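Local coordinates for protein dextranase (Pseudarthrobacter oxydans, PDB 6NZS) that hydrolyses internal alpha-1,6-glucosidic linkages of dextran as an endo-acting glycoside hydrolase of family 49, at residues G483-A488 against D508-L513; Y155-D160 against H435-W440; T516-H521 against L569-F574. One frame throughout, in Å; residues are numbered along the deposited sequence.

In the fold
The three contacts follow one another along a right-handed parallel beta-helix, the solenoid of this family 49 enzyme, and lie on the same side of the chain's centre. Interaction 2 sets a strand of the N-terminal Ig-like domain on a solenoid loop; interaction 1 joins two successive coils, the centres of the two contacts about 10 Å apart, and interaction 3, about 11 Å from interaction 1 between centres, joins two later loops of the solenoid. Asn-436 couples the first two, its ND2 2.9 Å from Met-484 O and its OD1 3.0 Å from Thr-485 OG1. Trp-510 and Gln-518 couple interactions 1 and 3, Trp-510 NE1 lying 2.8 Å from Leu-569 O and Gln-518 NE2 2.9 Å from Asn-511 O.

Interaction 1 of 3, residues G483-A488 against D508-L513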
loop_
_atom_site.group_PDB
_atom_site.type_symbol
_atom_site.label_atom_id
_atom_site.label_comp_id
_atom_site.label_asym_id
_atom_site.label_seq_id
_atom_site.Cartn_x
_atom_site.Cartn_y
_atom_site.Cartn_z
ATOM N N GLY A 483 0.151 7.305 -15.639
ATOM C CA GLY A 483 1.117 8.395 -15.639
ATOM C C GLY A 483 2.542 7.899 -15.875
ATOM O O GLY A 483 2.785 6.808 -16.399
ATOM N N MET A 484 3.503 8.729 -15.467
ATOM C CA MET A 484 4.917 8.449 -15.686
ATOM C C MET A 484 5.506 7.600 -14.568
ATOM O O MET A 484 5.125 7.726 -13.403
ATOM C CB MET A 484 5.705 9.760 -15.731
ATOM C CG MET A 484 5.314 10.685 -16.856
ATOM S SD MET A 484 6.271 12.222 -16.833
ATOM C CE MET A 484 5.640 13.014 -15.372
ATOM N N THR A 485 6.451 6.730 -14.928
ATOM C CA THR A 485 7.242 6.010 -13.931
ATOM C C THR A 485 8.694 5.968 -14.383
ATOM O O THR A 485 9.051 6.473 -15.455
ATOM C CB THR A 485 6.684 4.614 -13.607
ATOM O OG1 THR A 485 7.268 4.146 -12.388
ATOM C CG2 THR A 485 6.988 3.609 -14.719
ATOM N N ASN A 486 9.540 5.360 -13.546
ATOM C CA ASN A 486 10.980 5.373 -13.792
ATOM C C ASN A 486 11.501 4.141 -14.522
ATOM O O ASN A 486 12.328 4.285 -15.431
ATOM C CB ASN A 486 11.786 5.653 -12.509
ATOM C CG ASN A 486 11.699 4.543 -11.481
ATOM O OD1 ASN A 486 10.701 3.816 -11.396
ATOM N ND2 ASN A 486 12.743 4.426 -10.661
ATOM N N CYS A 487 11.057 2.934 -14.164
ATOM C CA CYS A 487 11.612 1.735 -14.792
ATOM C C CYS A 487 10.676 0.557 -14.559
ATOM O O CYS A 487 9.912 0.530 -13.596
ATOM C CB CYS A 487 13.033 1.423 -14.294
ATOM S SG CYS A 487 13.259 1.443 -12.505
ATOM N N ALA A 488 10.760 -0.428 -15.459
ATOM C CA ALA A 488 9.855 -1.575 -15.413
ATOM C C ALA A 488 10.306 -2.646 -14.422
ATOM O O ALA A 488 9.539 -3.037 -13.538
ATOM C CB ALA A 488 9.689 -2.182 -16.810
ATOM N N ASP A 508 1.987 3.917 -18.824
ATOM C CA ASP A 508 1.550 5.053 -19.639
ATOM C C ASP A 508 2.733 5.754 -20.299
ATOM O O ASP A 508 2.692 6.072 -21.492
ATOM C CB ASP A 508 0.782 6.067 -18.788
ATOM C CG ASP A 508 -0.675 5.709 -18.603
ATOM O OD1 ASP A 508 -1.129 4.705 -19.180
ATOM O OD2 ASP A 508 -1.364 6.448 -17.869
ATOM N N ALA A 509 3.780 6.041 -19.529
ATOM C CA ALA A 509 4.876 6.857 -20.033
ATOM C C ALA A 509 6.077 6.692 -19.119
ATOM O O ALA A 509 5.941 6.339 -17.943
ATOM C CB ALA A 509 4.480 8.341 -20.087
ATOM N N TRP A 510 7.259 6.954 -19.675
ATOM C CA TRP A 510 8.427 7.145 -18.827
ATOM C C TRP A 510 8.485 8.590 -18.349
ATOM O O TRP A 510 7.921 9.502 -18.961
ATOM C CB TRP A 510 9.720 6.837 -19.587
ATOM C CG TRP A 510 9.794 5.446 -20.131
ATOM C CD1 TRP A 510 9.972 5.090 -21.441
ATOM C CD2 TRP A 510 9.722 4.223 -19.386
ATOM N NE1 TRP A 510 9.994 3.719 -21.559
ATOM C CE2 TRP A 510 9.846 3.164 -20.314
ATOM C CE3 TRP A 510 9.556 3.920 -18.032
ATOM C CZ2 TRP A 510 9.796 1.819 -19.926
ATOM C CZ3 TRP A 510 9.509 2.588 -17.645
ATOM C CH2 TRP A 510 9.631 1.552 -18.590
ATOM N N ASN A 511 9.198 8.798 -17.251
ATOM C CA ASN A 511 9.373 10.138 -16.701
ATOM C C ASN A 511 10.491 10.886 -17.435
ATOM O O ASN A 511 11.035 10.428 -18.446
ATOM C CB ASN A 511 9.543 10.073 -15.186
ATOM C CG ASN A 511 10.834 9.371 -14.755
ATOM O OD1 ASN A 511 11.809 9.303 -15.504
ATOM N ND2 ASN A 511 10.837 8.852 -13.532
ATOM N N GLY A 512 10.846 12.063 -16.930
ATOM C CA GLY A 512 11.821 12.923 -17.576
ATOM C C GLY A 512 13.288 12.652 -17.286
ATOM O O GLY A 512 14.148 13.440 -17.701
ATOM N N LEU A 513 13.614 11.563 -16.596
ATOM C CA LEU A 513 15.008 11.230 -16.331
ATOM C C LEU A 513 15.703 10.821 -17.628
ATOM O O LEU A 513 15.066 10.560 -18.652
ATOM C CB LEU A 513 15.076 10.064 -15.345
ATOM C CG LEU A 513 14.487 10.340 -13.964
ATOM C CD1 LEU A 513 14.444 9.063 -13.161
ATOM C CD2 LEU A 513 15.310 11.411 -13.242
#
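Gly-483 and Asp-508 stand at equivalent corners of successive coils of the beta-helix, and beyond them 484-485 and 509-510 form a short parallel pair, in register with Met-484 beside Ala-509. Ala-509 O receives Thr-485 N at 3.1 Å, and Thr-485 O receives Asn-511 N; the bond from Ala-509 N to Gly-483 O is weak. The corner has a side-chain bond as well, Gly-483 N donating to Asp-508 OD2 at 2.8 Å from above the carboxylate plane, 36° out of it.

Stacking of like positions along the solenoid is the principle at work. Met-484 and Ala-509 put their side chains on one face of the pair, Met-484 CG 4.1 Å from Ala-509 CB. With chi1 at -62°, Met-484 CG is anti to its own carbonyl carbon and reaches Trp-510 O, while Met-484 SD comes to 3.7 Å from Asn-511 CA. Trp-510 starts out away from 483-488, yet its six-membered ring returns to it: CE3 has Thr-485 O at the ring edge, CZ3 lies 3.6 Å from Cys-487 CA, and CH2 approaches Ala-488 CB. The indole NE1 is taken by Leu-569 O, and Cys-487 is tied to Cys-448 by a disulfide.

Asn-511 uses its amide in two ways. Asn-511 ND2 packs 3.5 Å from Asn-486 CB, while Asn-511 OD1 closes an Asx turn by accepting Leu-513 N at 3.1 Å.

Interaction 2 of 3, residues Y155-D160 against H435-W440; sequences YTAYND and HNRMYW
Asn-159 holds CG anti to its backbone N (chi1 -174°), whereas Tyr-439 has CG between its backbone N and carbonyl carbon (chi1 69°), and the two side chains meet at about a right angle. Asn-159 ND2 gives a hydrogen bond of 2.8 Å to Tyr-439 O, which lies close to the amide plane although the donor is tilted from the carbonyl plane. Asn-159 ND2 also sits at the edge of the Tyr-439 ring, 3.6 Å from Tyr-439 CD1, with amide and ring planes 75° apart. Asn-159 OD1 accepts Met-161 N, so both ends of the amide are engaged and its rotation is fixed. An alanine here would probably leave Tyr-439 O without this donor and open a gap beside CD1 of the ring.

Two residues before Tyr-439 in the loop, Arg-437 points toward 155-160. Arg-437 CD lies 3.7 Å from Tyr-155 OH and 4.2 Å from Ala-157 CB, and the tyrosine and arginine side chains also cross at about a right angle. Glu-181 joins these two, hydrogen-bonded to the Tyr-155 hydroxyl while forming a salt bridge with NH1 of Arg-437; NH2 forms another with Glu-409. These carboxylates are likely to balance the buried guanidinium charge.

Polar side chains thus bridge a buried interface between domains, where a strand of the N-terminal Ig-like domain lies over a loop of the parallel beta-helix characteristic of family 49.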
loop_
_atom_site.group_PDB
_atom_site.type_symbol
_atom_site.label_atom_id
_atom_site.label_comp_id
_atom_site.label_asym_id
_atom_site.label_seq_id
_atom_site.Cartn_x
_atom_site.Cartn_y
_atom_site.Cartn_z
ATOM N N TYR A 155 -0.466 18.782 -9.126
ATOM C CA TYR A 155 0.859 19.378 -9.199
ATOM C C TYR A 155 1.785 18.337 -9.820
ATOM O O TYR A 155 1.468 17.143 -9.877
ATOM C CB TYR A 155 1.378 19.800 -7.806
ATOM C CG TYR A 155 1.994 18.617 -7.100
ATOM C CD1 TYR A 155 1.187 17.623 -6.561
ATOM C CD2 TYR A 155 3.377 18.442 -7.050
ATOM C CE1 TYR A 155 1.724 16.505 -5.976
ATOM C CE2 TYR A 155 3.925 17.323 -6.471
ATOM C CZ TYR A 155 3.094 16.352 -5.931
ATOM O OH TYR A 155 3.632 15.228 -5.357
ATOM N N THR A 156 2.954 18.782 -10.263
ATOM C CA THR A 156 3.962 17.881 -10.801
ATOM C C THR A 156 5.168 17.867 -9.875
ATOM O O THR A 156 5.686 18.930 -9.501
ATOM C CB THR A 156 4.368 18.288 -12.221
ATOM O OG1 THR A 156 3.214 18.205 -13.078
ATOM C CG2 THR A 156 5.484 17.380 -12.760
ATOM N N ALA A 157 5.597 16.666 -9.493
ATOM C CA ALA A 157 6.860 16.496 -8.786
ATOM C C ALA A 157 7.990 16.413 -9.804
ATOM O O ALA A 157 7.873 15.704 -10.812
ATOM C CB ALA A 157 6.823 15.218 -7.953
ATOM N N TYR A 158 9.073 17.146 -9.542
ATOM C CA TYR A 158 10.255 17.165 -10.396
ATOM C C TYR A 158 11.479 16.684 -9.632
ATOM O O TYR A 158 11.565 16.830 -8.414
ATOM C CB TYR A 158 10.555 18.594 -10.872
ATOM C CG TYR A 158 9.480 19.166 -11.751
ATOM C CD1 TYR A 158 8.387 19.823 -11.199
ATOM C CD2 TYR A 158 9.555 19.053 -13.130
ATOM C CE1 TYR A 158 7.389 20.355 -12.003
ATOM C CE2 TYR A 158 8.559 19.583 -13.942
ATOM C CZ TYR A 158 7.477 20.219 -13.371
ATOM O OH TYR A 158 6.487 20.755 -14.178
ATOM N N ASN A 159 12.439 16.128 -10.363
ATOM C CA ASN A 159 13.740 15.794 -9.803
ATOM C C ASN A 159 14.684 16.923 -10.186
ATOM O O ASN A 159 14.819 17.243 -11.371
ATOM C CB ASN A 159 14.243 14.445 -10.330
ATOM C CG ASN A 159 15.530 13.989 -9.644
ATOM O OD1 ASN A 159 16.304 14.809 -9.151
ATOM N ND2 ASN A 159 15.762 12.687 -9.616
ATOM N N ASP A 160 15.289 17.562 -9.183
ATOM C CA ASP A 160 16.193 18.676 -9.469
ATOM C C ASP A 160 17.564 18.234 -9.969
ATOM O O ASP A 160 18.399 19.091 -10.306
ATOM C CB ASP A 160 16.280 19.656 -8.284
ATOM C CG ASP A 160 17.045 19.104 -7.077
ATOM O OD1 ASP A 160 17.641 18.007 -7.135
ATOM O OD2 ASP A 160 17.046 19.800 -6.039
ATOM N N HIS A 435 -0.440 5.940 -9.029
ATOM C CA HIS A 435 0.557 6.997 -8.955
ATOM C C HIS A 435 1.839 6.398 -8.419
ATOM O O HIS A 435 1.830 5.362 -7.752
ATOM C CB HIS A 435 0.105 8.117 -8.014
ATOM C CG HIS A 435 -1.069 8.878 -8.533
ATOM N ND1 HIS A 435 -0.997 9.643 -9.676
ATOM C CD2 HIS A 435 -2.348 8.968 -8.095
ATOM C CE1 HIS A 435 -2.179 10.184 -9.918
ATOM N NE2 HIS A 435 -3.015 9.790 -8.970
ATOM N N ASN A 436 2.943 7.086 -8.694
ATOM C CA ASN A 436 4.221 6.722 -8.099
ATOM C C ASN A 436 5.141 7.924 -8.204
ATOM O O ASN A 436 5.014 8.730 -9.126
ATOM C CB ASN A 436 4.855 5.512 -8.800
ATOM C CG ASN A 436 5.475 5.876 -10.132
ATOM O OD1 ASN A 436 6.689 6.099 -10.224
ATOM N ND2 ASN A 436 4.649 5.966 -11.170
ATOM N N ARG A 437 6.088 8.020 -7.268
ATOM C CA ARG A 437 7.081 9.085 -7.286
ATOM C C ARG A 437 8.488 8.502 -7.293
ATOM O O ARG A 437 9.409 9.049 -6.684
ATOM C CB ARG A 437 6.888 10.066 -6.128
ATOM C CG ARG A 437 5.667 10.985 -6.288
ATOM C CD ARG A 437 5.717 12.186 -5.335
ATOM N NE ARG A 437 5.822 11.782 -3.935
ATOM C CZ ARG A 437 4.799 11.437 -3.164
ATOM N NH1 ARG A 437 3.557 11.446 -3.637
ATOM N NH2 ARG A 437 5.022 11.076 -1.902
ATOM N N MET A 438 8.670 7.382 -7.989
ATOM C CA MET A 438 9.987 6.754 -8.066
ATOM C C MET A 438 10.873 7.584 -8.991
ATOM O O MET A 438 10.566 7.754 -10.176
ATOM C CB MET A 438 9.854 5.307 -8.539
ATOM C CG MET A 438 9.060 4.441 -7.546
ATOM S SD MET A 438 9.046 2.662 -7.910
ATOM C CE MET A 438 8.175 2.657 -9.469
ATOM N N TYR A 439 11.956 8.137 -8.446
ATOM C CA TYR A 439 12.574 9.303 -9.071
ATOM C C TYR A 439 14.080 9.238 -9.277
ATOM O O TYR A 439 14.628 10.180 -9.844
ATOM C CB TYR A 439 12.271 10.577 -8.261
ATOM C CG TYR A 439 12.958 10.665 -6.898
ATOM C CD1 TYR A 439 14.221 11.241 -6.756
ATOM C CD2 TYR A 439 12.328 10.200 -5.749
ATOM C CE1 TYR A 439 14.835 11.329 -5.514
ATOM C CE2 TYR A 439 12.935 10.294 -4.505
ATOM C CZ TYR A 439 14.183 10.863 -4.397
ATOM O OH TYR A 439 14.779 10.959 -3.162
ATOM N N TRP A 440 14.756 8.179 -8.842
ATOM C CA TRP A 440 16.207 8.230 -8.659
ATOM C C TRP A 440 16.952 8.534 -9.955
ATOM O O TRP A 440 16.716 7.912 -10.997
ATOM C CB TRP A 440 16.701 6.892 -8.120
ATOM C CG TRP A 440 16.014 6.403 -6.891
ATOM C CD1 TRP A 440 15.236 5.283 -6.782
ATOM C CD2 TRP A 440 16.078 6.976 -5.580
ATOM N NE1 TRP A 440 14.804 5.134 -5.491
ATOM C CE2 TRP A 440 15.314 6.153 -4.728
ATOM C CE3 TRP A 440 16.718 8.100 -5.041
ATOM C CZ2 TRP A 440 15.151 6.425 -3.375
ATOM C CZ3 TRP A 440 16.555 8.372 -3.693
ATOM C CH2 TRP A 440 15.778 7.535 -2.872
#

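Interaction 3 of 3, residues T516-H521 against L569-F574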
loop_
_atom_site.group_PDB
_atom_site.type_symbol
_atom_site.label_atom_id
_atom_site.label_comp_id
_atom_site.label_asym_id
_atom_site.label_seq_id
_atom_site.Cartn_x
_atom_site.Cartn_y
_atom_site.Cartn_z
ATOM N N THR A 516 19.190 6.269 -19.369
ATOM C CA THR A 516 20.069 5.403 -18.588
ATOM C C THR A 516 19.534 5.164 -17.177
ATOM O O THR A 516 19.787 4.101 -16.593
ATOM C CB THR A 516 21.475 6.006 -18.538
ATOM O OG1 THR A 516 21.393 7.383 -18.150
ATOM C CG2 THR A 516 22.135 5.917 -19.900
ATOM N N SER A 517 18.794 6.126 -16.612
ATOM C CA SER A 517 18.213 5.968 -15.285
ATOM C C SER A 517 16.947 5.134 -15.311
ATOM O O SER A 517 16.426 4.790 -14.244
ATOM C CB SER A 517 17.856 7.336 -14.688
ATOM O OG SER A 517 18.986 8.186 -14.606
ATOM N N GLN A 518 16.431 4.837 -16.499
ATOM C CA GLN A 518 15.175 4.125 -16.673
ATOM C C GLN A 518 15.387 2.677 -17.078
ATOM O O GLN A 518 14.419 1.992 -17.433
ATOM C CB GLN A 518 14.334 4.853 -17.721
ATOM C CG GLN A 518 14.059 6.290 -17.319
ATOM C CD GLN A 518 13.418 7.108 -18.410
ATOM O OE1 GLN A 518 13.618 6.862 -19.607
ATOM N NE2 GLN A 518 12.644 8.114 -18.005
ATOM N N VAL A 519 16.624 2.188 -16.990
ATOM C CA VAL A 519 16.957 0.876 -17.527
ATOM C C VAL A 519 16.322 -0.228 -16.692
ATOM O O VAL A 519 16.171 -0.115 -15.469
ATOM C CB VAL A 519 18.489 0.730 -17.577
ATOM C CG1 VAL A 519 19.077 0.632 -16.175
ATOM C CG2 VAL A 519 18.894 -0.485 -18.413
ATOM N N SER A 520 15.937 -1.303 -17.368
ATOM C CA SER A 520 15.559 -2.549 -16.714
ATOM C C SER A 520 16.748 -3.506 -16.750
ATOM O O SER A 520 17.492 -3.537 -17.734
ATOM C CB SER A 520 14.354 -3.170 -17.415
ATOM O OG SER A 520 13.157 -2.491 -17.047
ATOM N N HIS A 521 16.929 -4.275 -15.663
ATOM C CA HIS A 521 18.103 -5.124 -15.471
ATOM C C HIS A 521 17.704 -6.571 -15.205
ATOM O O HIS A 521 16.652 -6.854 -14.629
ATOM C CB HIS A 521 18.932 -4.657 -14.263
ATOM C CG HIS A 521 19.889 -3.547 -14.570
ATOM N ND1 HIS A 521 20.544 -2.839 -13.586
ATOM C CD2 HIS A 521 20.294 -3.017 -15.748
ATOM C CE1 HIS A 521 21.328 -1.933 -14.145
ATOM N NE2 HIS A 521 21.191 -2.019 -15.457
ATOM N N LEU A 569 12.350 2.254 -26.675
ATOM C CA LEU A 569 11.154 2.458 -25.859
ATOM C C LEU A 569 11.095 1.496 -24.673
ATOM O O LEU A 569 10.680 1.883 -23.576
ATOM C CB LEU A 569 9.900 2.333 -26.724
ATOM C CG LEU A 569 8.567 2.550 -25.998
ATOM C CD1 LEU A 569 8.452 3.989 -25.460
ATOM C CD2 LEU A 569 7.404 2.234 -26.920
ATOM N N GLY A 570 11.498 0.235 -24.865
ATOM C CA GLY A 570 11.359 -0.741 -23.789
ATOM C C GLY A 570 12.351 -0.576 -22.656
ATOM O O GLY A 570 12.101 -1.071 -21.548
ATOM N N ARG A 571 13.478 0.086 -22.908
ATOM C CA ARG A 571 14.484 0.370 -21.885
ATOM C C ARG A 571 15.092 -0.903 -21.291
ATOM O O ARG A 571 15.586 -0.894 -20.162
ATOM C CB ARG A 571 13.949 1.282 -20.770
ATOM C CG ARG A 571 13.308 2.597 -21.233
ATOM C CD ARG A 571 14.344 3.619 -21.721
ATOM N NE ARG A 571 13.810 4.985 -21.672
ATOM C CZ ARG A 571 13.163 5.580 -22.670
ATOM N NH1 ARG A 571 12.940 4.950 -23.815
ATOM N NH2 ARG A 571 12.721 6.822 -22.519
ATOM N N ILE A 572 15.087 -2.007 -22.035
ATOM C CA ILE A 572 15.556 -3.286 -21.502
ATOM C C ILE A 572 17.070 -3.367 -21.655
ATOM O O ILE A 572 17.584 -3.442 -22.775
ATOM C CB ILE A 572 14.852 -4.474 -22.166
ATOM C CG1 ILE A 572 13.373 -4.502 -21.782
ATOM C CG2 ILE A 572 15.523 -5.795 -21.768
ATOM C CD1 ILE A 572 12.547 -5.503 -22.585
ATOM N N GLY A 573 17.777 -3.359 -20.523
ATOM C CA GLY A 573 19.227 -3.462 -20.473
ATOM C C GLY A 573 19.687 -4.729 -19.772
ATOM O O GLY A 573 20.643 -4.717 -18.993
ATOM N N PHE A 574 18.985 -5.824 -20.044
ATOM C CA PHE A 574 19.337 -7.119 -19.475
ATOM C C PHE A 574 20.730 -7.535 -19.951
ATOM O O PHE A 574 21.159 -7.190 -21.055
ATOM C CB PHE A 574 18.313 -8.160 -19.937
ATOM C CG PHE A 574 16.901 -7.944 -19.399
ATOM C CD1 PHE A 574 16.629 -7.007 -18.403
ATOM C CD2 PHE A 574 15.855 -8.713 -19.888
ATOM C CE1 PHE A 574 15.330 -6.844 -17.918
ATOM C CE2 PHE A 574 14.563 -8.551 -19.422
ATOM C CZ PHE A 574 14.298 -7.612 -18.428
#
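Ser-520 faces Ile-572 at a single backbone bridge, where 518-521 and 571-574 run 17° apart and two hydrogen bonds of 2.8 Å, Ser-520 N to Arg-571 O and Gly-573 N to Ser-520 O, tie two loops of the parallel beta-helix together. The first of these loops leads into strand 521-524, an outermost strand of one parallel sheet of the solenoid.

Gln-518 and Arg-571 illustrate a side-on grip. The two side chains lie alongside each other, pointing the same way, with amide and guanidinium planes only 26° apart. Gln-518 OE1 receives Arg-571 NE at 2.8 Å and NH2 of the same guanidinium at 3.0 Å, close to its plane at the edge. Arg-571 bends at chi2 (-73°), which turns CD back beside the glutamine, Arg-571 CD lying 4.2 Å from Gln-518 CB. The other end of the amide, NE2, is also bonded to Asn-511, and NH1 of the arginine is held by Gln-568 O; these bonds keep both flat groups from turning.

Around the bridge the packing is close. Val-519 CG2 presses on Gly-573 CA at 3.6 Å, and there seems little room for a CB at Gly-573. Ser-520 OG turns to Ile-489 N. The Phe-574 ring carries Ile-572 CG2 over the centre of one face and meets Trp-582 edge-to-face, while Phe-574 CD1 comes to 3.4 Å from His-521 C.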